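Local coordinates for uncharacterized protein (Staphylococcus aureus subsp. aureus, PDB 3QFK) that is of unknown function but, as a putative member of the 5'-nucleotidase family, combines a calcineurin-like phosphoesterase fold carrying two metals with a 5'-nucleotidase C-terminal domain, at residues Y23-V28 with K67-D72; I202-H207 with D241-G246; N433-G438 with N476-G481. All coordinates share one frame; numbering follows the deposited sequence.

Contact 1 (Y23-V28 with K67-D72); sequences YVVSDV and KIDNGD. With ZN (zinc ion), chain B; MN (manganese (II) ion), chain C.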
loop_
_atom_site.group_PDB
_atom_site.type_symbol
_atom_site.label_atom_id
_atom_site.label_comp_id
_atom_site.label_asym_id
_atom_site.label_seq_id
_atom_site.Cartn_x
_atom_site.Cartn_y
_atom_site.Cartn_z
ATOM N N TYR A 23 -18.706 -11.462 -4.599
ATOM C CA TYR A 23 -18.400 -10.067 -4.590
ATOM C C TYR A 23 -17.110 -9.858 -3.831
ATOM O O TYR A 23 -16.921 -10.448 -2.752
ATOM C CB TYR A 23 -19.516 -9.280 -3.934
ATOM C CG TYR A 23 -20.822 -9.308 -4.697
ATOM C CD1 TYR A 23 -21.794 -10.259 -4.417
ATOM C CD2 TYR A 23 -21.112 -8.334 -5.645
ATOM C CE1 TYR A 23 -23.004 -10.253 -5.075
ATOM C CE2 TYR A 23 -22.308 -8.318 -6.306
ATOM C CZ TYR A 23 -23.259 -9.293 -6.003
ATOM O OH TYR A 23 -24.435 -9.319 -6.662
ATOM N N VAL A 24 -16.234 -9.005 -4.361
ATOM C CA VAL A 24 -14.967 -8.784 -3.705
ATOM C C VAL A 24 -14.537 -7.336 -3.664
ATOM O O VAL A 24 -14.723 -6.587 -4.637
ATOM C CB VAL A 24 -13.829 -9.646 -4.327
ATOM C CG1 VAL A 24 -13.538 -9.233 -5.736
ATOM C CG2 VAL A 24 -12.531 -9.548 -3.486
ATOM N N VAL A 25 -14.081 -6.921 -2.477
ATOM C CA VAL A 25 -13.477 -5.629 -2.306
ATOM C C VAL A 25 -12.037 -5.919 -1.914
ATOM O O VAL A 25 -11.720 -6.995 -1.389
ATOM C CB VAL A 25 -14.175 -4.698 -1.312
ATOM C CG1 VAL A 25 -15.544 -4.289 -1.892
ATOM C CG2 VAL A 25 -14.263 -5.313 0.112
ATOM N N SER A 26 -11.153 -5.007 -2.256
ATOM C CA SER A 26 -9.762 -5.175 -1.911
ATOM C C SER A 26 -9.134 -3.832 -1.666
ATOM O O SER A 26 -9.589 -2.817 -2.175
ATOM C CB SER A 26 -9.007 -5.878 -3.043
ATOM O OG SER A 26 -7.661 -6.129 -2.670
ATOM N N ASP A 27 -8.101 -3.832 -0.846
ATOM C CA ASP A 27 -7.360 -2.635 -0.555
ATOM C C ASP A 27 -8.244 -1.438 -0.179
ATOM O O ASP A 27 -8.059 -0.323 -0.677
ATOM C CB ASP A 27 -6.459 -2.294 -1.738
ATOM C CG ASP A 27 -5.450 -3.373 -2.030
ATOM O OD1 ASP A 27 -4.325 -3.263 -1.523
ATOM O OD2 ASP A 27 -5.767 -4.349 -2.745
ATOM N N VAL A 28 -9.218 -1.699 0.687
ATOM C CA VAL A 28 -10.108 -0.676 1.188
ATOM C C VAL A 28 -9.335 0.352 1.984
ATOM O O VAL A 28 -9.658 1.550 1.959
ATOM C CB VAL A 28 -11.244 -1.296 2.001
ATOM C CG1 VAL A 28 -12.106 -0.203 2.605
ATOM C CG2 VAL A 28 -12.043 -2.203 1.082
ATOM N N LYS A 67 -19.411 -12.671 -0.019
ATOM C CA LYS A 67 -18.810 -11.362 0.109
ATOM C C LYS A 67 -17.402 -11.572 0.698
ATOM O O LYS A 67 -17.249 -12.198 1.747
ATOM C CB LYS A 67 -19.702 -10.494 1.011
ATOM C CG LYS A 67 -19.316 -9.038 1.072
ATOM C CD LYS A 67 -20.152 -8.221 2.083
ATOM C CE LYS A 67 -21.628 -8.111 1.715
ATOM N NZ LYS A 67 -22.398 -7.239 2.715
ATOM N N ILE A 68 -16.398 -11.031 0.006
ATOM C CA ILE A 68 -14.981 -11.234 0.315
ATOM C C ILE A 68 -14.167 -9.973 0.376
ATOM O O ILE A 68 -14.327 -9.122 -0.503
ATOM C CB ILE A 68 -14.331 -12.010 -0.868
ATOM C CG1 ILE A 68 -15.080 -13.324 -1.112
ATOM C CG2 ILE A 68 -12.835 -12.206 -0.625
ATOM C CD1 ILE A 68 -14.699 -14.018 -2.385
ATOM N N ASP A 69 -13.303 -9.839 1.393
ATOM C CA ASP A 69 -12.373 -8.711 1.478
ATOM C C ASP A 69 -10.952 -9.266 1.218
ATOM O O ASP A 69 -10.493 -10.178 1.910
ATOM C CB ASP A 69 -12.474 -7.946 2.812
ATOM C CG ASP A 69 -11.397 -6.844 2.948
ATOM O OD1 ASP A 69 -10.226 -7.193 3.255
ATOM O OD2 ASP A 69 -11.712 -5.628 2.809
ATOM N N ASN A 70 -10.232 -8.682 0.274
ATOM C CA ASN A 70 -8.942 -9.257 -0.130
ATOM C C ASN A 70 -7.666 -8.590 0.395
ATOM O O ASN A 70 -6.633 -8.567 -0.295
ATOM C CB ASN A 70 -8.919 -9.383 -1.660
ATOM C CG ASN A 70 -7.796 -10.281 -2.168
ATOM O OD1 ASN A 70 -7.483 -11.326 -1.569
ATOM N ND2 ASN A 70 -7.194 -9.889 -3.294
ATOM N N GLY A 71 -7.707 -8.073 1.621
ATOM C CA GLY A 71 -6.501 -7.528 2.259
ATOM C C GLY A 71 -6.260 -6.031 2.187
ATOM O O GLY A 71 -6.872 -5.329 1.394
ATOM N N ASP A 72 -5.314 -5.568 2.999
ATOM C CA ASP A 72 -5.007 -4.143 3.124
ATOM C C ASP A 72 -6.251 -3.390 3.610
ATOM O O ASP A 72 -6.663 -2.402 3.010
ATOM C CB ASP A 72 -4.425 -3.568 1.834
ATOM C CG ASP A 72 -2.933 -3.770 1.747
ATOM O OD1 ASP A 72 -2.382 -4.477 2.612
ATOM O OD2 ASP A 72 -2.300 -3.198 0.860
HETATM ZN ZN ZN B . -2.882 -1.758 -0.820
HETATM MN MN MN C . -0.861 -4.568 -0.486
HETATM O O HOH W 1 -9.520 -4.259 1.972
HETATM O O HOH W 2 -0.934 -0.388 -0.440
HETATM O O HOH W 3 -0.999 -2.593 -1.970
#
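Val-24 and Ile-68 touch on one face of a parallel strand pair, CG2 of Val-24 lying 3.9 Å from CG2 of Ile-68. In both residues this methyl stands anti to the backbone N, and Ile-244 of strand 242-244 packs against the pair. On the face of Val-25 and Asp-69 the two side chains cross at about a right angle, bringing Val-25 CG2 to 3.7 Å from Asp-69 OD2; Tyr-23 and Lys-67 on the same face are covered by helix 48-59. The backbones are joined by hydrogen bonds from Ile-68 N to Tyr-23 O, Val-25 N to Ile-68 O and Asn-70 N to Val-25 O. Past the strands the pairing continues with Asp-27 N donating to Gly-71 O at 3.0 Å. The turn that follows Asp-69 is an Asx turn: Gly-71 N reaches Asp-69 OD1 from above the carboxylate plane. A water accepts from Val-28 N and donates to Asp-69 OD2 (2.7 Å) and to Gly-71 O, tying the two loops together; Asp-69 also has a polar partner in Tyr-97. Ser-26 OG gives a short 2.6 Å bond to Asp-27 OD2, which probably helps to fix the rotation of a carboxylate whose OD1 binds zinc at 2.2 Å. Asp-72 OD2 bridges the metals, 2.3 Å from zinc and 2.4 Å from manganese, its carboxylate plane 88° from that of Asp-27; His-110 is a further polar partner. With His-29 and His-249 completing the protein ligands of zinc, these loops, at the C-terminal ends of two beta-alpha-beta strands, contribute to the two-metal centre characteristic of calcineurin-like phosphoesterases.

Contact 2 (I202-H207 with D241-G246); sequences IVVCYH and DIFITG. With MN (manganese (II) ion), chain C.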
loop_
_atom_site.group_PDB
_atom_site.type_symbol
_atom_site.label_atom_id
_atom_site.label_comp_id
_atom_site.label_asym_id
_atom_site.label_seq_id
_atom_site.Cartn_x
_atom_site.Cartn_y
_atom_site.Cartn_z
ATOM N N ILE A 202 -12.451 -24.173 -7.899
ATOM C CA ILE A 202 -11.378 -23.608 -7.072
ATOM C C ILE A 202 -11.279 -22.078 -7.174
ATOM O O ILE A 202 -11.162 -21.502 -8.262
ATOM C CB ILE A 202 -10.017 -24.228 -7.424
ATOM C CG1 ILE A 202 -10.035 -25.721 -7.052
ATOM C CG2 ILE A 202 -8.908 -23.497 -6.700
ATOM C CD1 ILE A 202 -8.801 -26.488 -7.444
ATOM N N VAL A 203 -11.317 -21.434 -6.019
ATOM C CA VAL A 203 -11.193 -19.992 -5.935
ATOM C C VAL A 203 -9.884 -19.676 -5.214
ATOM O O VAL A 203 -9.632 -20.180 -4.120
ATOM C CB VAL A 203 -12.367 -19.374 -5.141
ATOM C CG1 VAL A 203 -12.207 -17.825 -5.020
ATOM C CG2 VAL A 203 -13.724 -19.774 -5.774
ATOM N N VAL A 204 -9.022 -18.903 -5.862
ATOM C CA VAL A 204 -7.789 -18.442 -5.248
ATOM C C VAL A 204 -7.944 -16.951 -4.944
ATOM O O VAL A 204 -8.322 -16.173 -5.831
ATOM C CB VAL A 204 -6.597 -18.617 -6.185
ATOM C CG1 VAL A 204 -5.318 -18.047 -5.544
ATOM C CG2 VAL A 204 -6.421 -20.092 -6.551
ATOM N N CYS A 205 -7.698 -16.567 -3.692
ATOM C CA CYS A 205 -7.755 -15.174 -3.249
ATOM C C CYS A 205 -6.349 -14.824 -2.806
ATOM O O CYS A 205 -5.886 -15.261 -1.754
ATOM C CB CYS A 205 -8.735 -14.967 -2.088
ATOM S SG CYS A 205 -10.456 -15.271 -2.524
ATOM N N TYR A 206 -5.679 -14.051 -3.649
ATOM C CA TYR A 206 -4.291 -13.689 -3.479
ATOM C C TYR A 206 -4.121 -12.206 -3.312
ATOM O O TYR A 206 -4.537 -11.437 -4.177
ATOM C CB TYR A 206 -3.549 -14.161 -4.740
ATOM C CG TYR A 206 -2.095 -13.770 -4.872
ATOM C CD1 TYR A 206 -1.203 -13.945 -3.814
ATOM C CD2 TYR A 206 -1.587 -13.314 -6.096
ATOM C CE1 TYR A 206 0.167 -13.618 -3.951
ATOM C CE2 TYR A 206 -0.225 -12.987 -6.250
ATOM C CZ TYR A 206 0.641 -13.159 -5.180
ATOM O OH TYR A 206 1.965 -12.839 -5.324
ATOM N N HIS A 207 -3.570 -11.795 -2.164
ATOM C CA HIS A 207 -3.263 -10.412 -1.968
ATOM C C HIS A 207 -1.896 -10.166 -2.614
ATOM O O HIS A 207 -0.853 -10.116 -1.941
ATOM C CB HIS A 207 -3.211 -9.964 -0.527
ATOM C CG HIS A 207 -3.079 -8.488 -0.429
ATOM N ND1 HIS A 207 -4.170 -7.647 -0.510
ATOM C CD2 HIS A 207 -1.981 -7.687 -0.424
ATOM C CE1 HIS A 207 -3.753 -6.392 -0.484
ATOM N NE2 HIS A 207 -2.433 -6.390 -0.438
ATOM N N ASP A 241 -10.771 -21.610 -11.276
ATOM C CA ASP A 241 -11.989 -21.071 -11.874
ATOM C C ASP A 241 -12.102 -19.561 -11.640
ATOM O O ASP A 241 -12.501 -18.824 -12.539
ATOM C CB ASP A 241 -13.180 -21.839 -11.327
ATOM C CG ASP A 241 -13.079 -23.319 -11.627
ATOM O OD1 ASP A 241 -13.159 -23.680 -12.828
ATOM O OD2 ASP A 241 -12.912 -24.125 -10.674
ATOM N N ILE A 242 -11.760 -19.111 -10.433
ATOM C CA ILE A 242 -11.782 -17.683 -10.095
ATOM C C ILE A 242 -10.443 -17.304 -9.433
ATOM O O ILE A 242 -10.020 -17.958 -8.461
ATOM C CB ILE A 242 -12.904 -17.326 -9.129
ATOM C CG1 ILE A 242 -14.263 -17.847 -9.632
ATOM C CG2 ILE A 242 -12.964 -15.843 -8.925
ATOM C CD1 ILE A 242 -15.408 -17.598 -8.643
ATOM N N PHE A 243 -9.776 -16.285 -9.991
ATOM C CA PHE A 243 -8.498 -15.757 -9.462
ATOM C C PHE A 243 -8.742 -14.306 -8.982
ATOM O O PHE A 243 -8.901 -13.382 -9.789
ATOM C CB PHE A 243 -7.390 -15.830 -10.528
ATOM C CG PHE A 243 -5.989 -15.697 -9.969
ATOM C CD1 PHE A 243 -5.510 -16.610 -9.046
ATOM C CD2 PHE A 243 -5.132 -14.720 -10.406
ATOM C CE1 PHE A 243 -4.226 -16.503 -8.535
ATOM C CE2 PHE A 243 -3.843 -14.628 -9.902
ATOM C CZ PHE A 243 -3.397 -15.514 -8.971
ATOM N N ILE A 244 -8.828 -14.126 -7.666
ATOM C CA ILE A 244 -9.095 -12.819 -7.067
ATOM C C ILE A 244 -7.758 -12.275 -6.645
ATOM O O ILE A 244 -6.989 -12.986 -6.004
ATOM C CB ILE A 244 -10.056 -12.964 -5.872
ATOM C CG1 ILE A 244 -11.460 -13.279 -6.393
ATOM C CG2 ILE A 244 -10.078 -11.706 -4.999
ATOM C CD1 ILE A 244 -12.432 -13.699 -5.307
ATOM N N THR A 245 -7.454 -11.048 -7.064
ATOM C CA THR A 245 -6.180 -10.424 -6.751
ATOM C C THR A 245 -6.352 -9.028 -6.157
ATOM O O THR A 245 -7.473 -8.478 -6.094
ATOM C CB THR A 245 -5.274 -10.353 -8.022
ATOM O OG1 THR A 245 -5.892 -9.550 -9.040
ATOM C CG2 THR A 245 -5.037 -11.743 -8.564
ATOM N N GLY A 246 -5.243 -8.460 -5.701
ATOM C CA GLY A 246 -5.250 -7.118 -5.104
ATOM C C GLY A 246 -3.834 -6.603 -5.105
ATOM O O GLY A 246 -3.077 -6.909 -6.017
HETATM MN MN MN C . -0.861 -4.568 -0.486
HETATM O O HOH W 3 -0.999 -2.593 -1.970
#
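Val-204 lies alongside Phe-243 and points the same way, its CG1 methyl 3.5 Å from CE1 of the ring. Phe-243 has CG anti to the backbone N (chi1 -163°), which lays the phenyl group alongside Val-204 and brings CZ to 4.0 Å from Tyr-206 CD2. Met-232 of helix 229-236 packs on all three side chains. On the other face Ile-244 is central: its CD1 end sits 3.8 Å from Cys-205 SG and 4.1 Å from Val-203 CG1, while the other Val-203 branch, CG2, meets Ile-242 CD1. These two layers clothe neighbouring parallel strands of a mixed sheet, and the same helix 229-236 connects the two strands in a beta-alpha-beta unit. Between the layers, Val-204 is held through both backbone polar groups, its N donating to Ile-242 O and its O accepting from Ile-244 N; further along, Tyr-206 N gives an almost straight bond (177°) to Ile-244 O. At the N-terminal end Ile-202 O accepts from both Asp-241 N (3.0 Å) and Ile-242 N (3.3 Å). The Asp-241 carboxylate returns toward the same residue and takes Ile-202 N with the anti lone pair of OD2, at 2.8 Å. At the C-terminal end His-207, whose CB points away from 241-246, binds manganese through NE2 at 2.4 Å.

Contact 3 (N433-G438 with N476-G481); sequences NYDIYG and NYRAVG. With AKG (2-oxoglutaric acid), chain D.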
loop_
_atom_site.group_PDB
_atom_site.type_symbol
_atom_site.label_atom_id
_atom_site.label_comp_id
_atom_site.label_asym_id
_atom_site.label_seq_id
_atom_site.Cartn_x
_atom_site.Cartn_y
_atom_site.Cartn_z
ATOM N N ASN A 433 8.704 6.044 -3.931
ATOM C CA ASN A 433 10.032 5.470 -4.149
ATOM C C ASN A 433 11.056 6.426 -4.759
ATOM O O ASN A 433 12.130 5.998 -5.154
ATOM C CB ASN A 433 9.960 4.130 -4.901
ATOM C CG ASN A 433 9.498 2.994 -4.001
ATOM O OD1 ASN A 433 9.756 2.985 -2.777
ATOM N ND2 ASN A 433 8.832 2.027 -4.591
ATOM N N TYR A 434 10.728 7.717 -4.828
ATOM C CA TYR A 434 11.678 8.730 -5.254
ATOM C C TYR A 434 12.035 9.543 -4.018
ATOM O O TYR A 434 11.168 10.151 -3.395
ATOM C CB TYR A 434 11.107 9.656 -6.315
ATOM C CG TYR A 434 12.003 10.838 -6.588
ATOM C CD1 TYR A 434 13.236 10.677 -7.195
ATOM C CD2 TYR A 434 11.612 12.120 -6.240
ATOM C CE1 TYR A 434 14.048 11.740 -7.434
ATOM C CE2 TYR A 434 12.401 13.191 -6.491
ATOM C CZ TYR A 434 13.615 13.005 -7.099
ATOM O OH TYR A 434 14.396 14.085 -7.354
ATOM N N ASP A 435 13.306 9.543 -3.658
ATOM C CA ASP A 435 13.766 10.270 -2.487
ATOM C C ASP A 435 14.503 11.545 -2.898
ATOM O O ASP A 435 15.215 11.580 -3.902
ATOM C CB ASP A 435 14.733 9.404 -1.668
ATOM C CG ASP A 435 14.025 8.341 -0.830
ATOM O OD1 ASP A 435 12.796 8.408 -0.662
ATOM O OD2 ASP A 435 14.712 7.426 -0.344
ATOM N N ILE A 436 14.303 12.575 -2.093
ATOM C CA ILE A 436 14.956 13.850 -2.224
ATOM C C ILE A 436 15.900 13.852 -1.053
ATOM O O ILE A 436 15.465 13.637 0.089
ATOM C CB ILE A 436 13.944 14.993 -2.095
ATOM C CG1 ILE A 436 12.944 14.896 -3.257
ATOM C CG2 ILE A 436 14.671 16.356 -2.079
ATOM C CD1 ILE A 436 11.761 15.800 -3.140
ATOM N N TYR A 437 17.183 14.094 -1.318
ATOM C CA TYR A 437 18.209 14.078 -0.290
ATOM C C TYR A 437 18.635 15.461 0.189
ATOM O O TYR A 437 18.763 16.400 -0.600
ATOM C CB TYR A 437 19.456 13.327 -0.778
ATOM C CG TYR A 437 19.166 11.915 -1.226
ATOM C CD1 TYR A 437 19.445 10.810 -0.397
ATOM C CD2 TYR A 437 18.567 11.678 -2.475
ATOM C CE1 TYR A 437 19.149 9.505 -0.815
ATOM C CE2 TYR A 437 18.290 10.397 -2.902
ATOM C CZ TYR A 437 18.570 9.313 -2.081
ATOM O OH TYR A 437 18.246 8.048 -2.535
ATOM N N GLY A 438 18.920 15.544 1.483
ATOM C CA GLY A 438 19.351 16.770 2.127
ATOM C C GLY A 438 20.666 16.500 2.836
ATOM O O GLY A 438 20.902 15.390 3.321
ATOM N N ASN A 476 12.027 3.506 7.940
ATOM C CA ASN A 476 12.224 2.080 8.189
ATOM C C ASN A 476 11.932 1.229 6.966
ATOM O O ASN A 476 12.549 0.182 6.776
ATOM C CB ASN A 476 11.400 1.583 9.381
ATOM C CG ASN A 476 9.914 1.580 9.093
ATOM O OD1 ASN A 476 9.261 2.631 9.078
ATOM N ND2 ASN A 476 9.367 0.388 8.857
ATOM N N TYR A 477 11.016 1.693 6.123
ATOM C CA TYR A 477 10.694 0.982 4.881
ATOM C C TYR A 477 11.966 0.899 4.038
ATOM O O TYR A 477 12.351 -0.175 3.569
ATOM C CB TYR A 477 9.576 1.723 4.140
ATOM C CG TYR A 477 9.101 1.100 2.853
ATOM C CD1 TYR A 477 8.072 0.151 2.855
ATOM C CD2 TYR A 477 9.580 1.541 1.636
ATOM C CE1 TYR A 477 7.589 -0.392 1.661
ATOM C CE2 TYR A 477 9.102 1.003 0.437
ATOM C CZ TYR A 477 8.112 0.033 0.467
ATOM O OH TYR A 477 7.628 -0.481 -0.705
ATOM N N ARG A 478 12.635 2.022 3.849
ATOM C CA ARG A 478 13.917 2.021 3.091
ATOM C C ARG A 478 14.978 1.194 3.729
ATOM O O ARG A 478 15.767 0.561 3.026
ATOM C CB ARG A 478 14.538 3.408 3.010
ATOM C CG ARG A 478 13.902 4.294 2.113
ATOM C CD ARG A 478 14.227 3.989 0.633
ATOM N NE ARG A 478 13.467 4.972 -0.114
ATOM C CZ ARG A 478 12.251 4.796 -0.599
ATOM N NH1 ARG A 478 11.650 3.613 -0.537
ATOM N NH2 ARG A 478 11.651 5.810 -1.210
ATOM N N ALA A 479 15.038 1.233 5.062
ATOM C CA ALA A 479 16.085 0.525 5.809
ATOM C C ALA A 479 16.148 -0.977 5.535
ATOM O O ALA A 479 17.216 -1.571 5.648
ATOM C CB ALA A 479 15.966 0.786 7.337
ATOM N N VAL A 480 15.018 -1.584 5.169
ATOM C CA VAL A 480 14.990 -3.000 4.869
ATOM C C VAL A 480 14.960 -3.239 3.355
ATOM O O VAL A 480 14.660 -4.339 2.914
ATOM C CB VAL A 480 13.776 -3.737 5.530
ATOM C CG1 VAL A 480 13.934 -3.801 7.068
ATOM C CG2 VAL A 480 12.481 -3.108 5.109
ATOM N N GLY A 481 15.270 -2.210 2.576
ATOM C CA GLY A 481 15.350 -2.340 1.100
ATOM C C GLY A 481 14.090 -2.021 0.309
ATOM O O GLY A 481 14.080 -2.186 -0.907
HETATM C C1 AKG D . 2.877 1.463 0.017
HETATM O O1 AKG D . 2.216 2.399 -0.477
HETATM O O2 AKG D . 2.593 0.274 -0.236
HETATM C C2 AKG D . 4.005 1.740 0.918
HETATM O O5 AKG D . 4.408 0.834 1.624
HETATM C C3 AKG D . 4.650 3.115 0.994
HETATM C C4 AKG D . 6.151 3.057 1.306
HETATM C C5 AKG D . 6.496 3.865 2.538
HETATM O O3 AKG D . 7.289 4.825 2.443
HETATM O O4 AKG D . 5.984 3.537 3.623
HETATM O O HOH W 4 7.799 -0.345 -3.418
#
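Arg-478 bends sharply at chi2 (-76°), which swings its guanidinium group off the helix and side-on to Asp-435, with Asn-433 beside it. Tyr-477, the preceding residue, has CG anti to its backbone N (chi1 -179°), and its ring is carried toward the bound 2-oxoglutaric acid instead. The salt bridge uses two nitrogens: NE of Arg-478 meets Asp-435 OD2 at 2.8 Å in a nearly straight bond, and NH2 meets OD1 at 2.9 Å. Both oxygens lie close to the guanidinium plane, but the carboxylate is turned 36° against it. NH1 of Arg-478 donates to Asn-433 OD1 at 3.0 Å, less squarely. Phe-432 O and Gly-482 O also accept from NH2 and NH1, so the buried charge is met on several sides and its rotation should be well fixed. Asn-433 OD1 lies at the edge of the Tyr-477 ring, 3.8 Å from CE2, while Asn-433 ND2 and Tyr-477 OH share a water; Asn-433 ND2 also bonds to Gln-430 OE1. C4 of 2-oxoglutaric acid sits 3.5 Å above one face of this ring, over its centre. The short helix closes with a Schellman motif in which Gly-481 is the C-prime residue. Tyr-477 lines the ligand pocket with Phe-386, Asn-388, Phe-432, Asn-475 and His-110, between the 5'-nucleotidase C-terminal domain and the phosphoesterase part.

In the fold
Contacts 1 and 2 belong to two sheets of the calcineurin-like domain, with centres 11 Å apart, and their C-terminal ends converge on one metal centre. They touch directly: Asn-70 O lies 2.6 Å from His-207 ND1, a probable hydrogen bond that would position this manganese ligand, and Asn-70 ND2 probably bonds to Tyr-206 O. A metal-bound water belongs to both; Asn-109 and His-247 complete the protein ligands of manganese. Contact 3 lies across the chain's centre, about 29 Å from contact 1 and 32 Å from contact 2 between centres. Nearest atoms of contacts 1 and 3 are about 10 Å apart; 2-oxoglutaric acid lies between them, against Tyr-477 and about 6 Å from the Asp-72 side chain, hydrogen-bonded to His-110 and Asn-388.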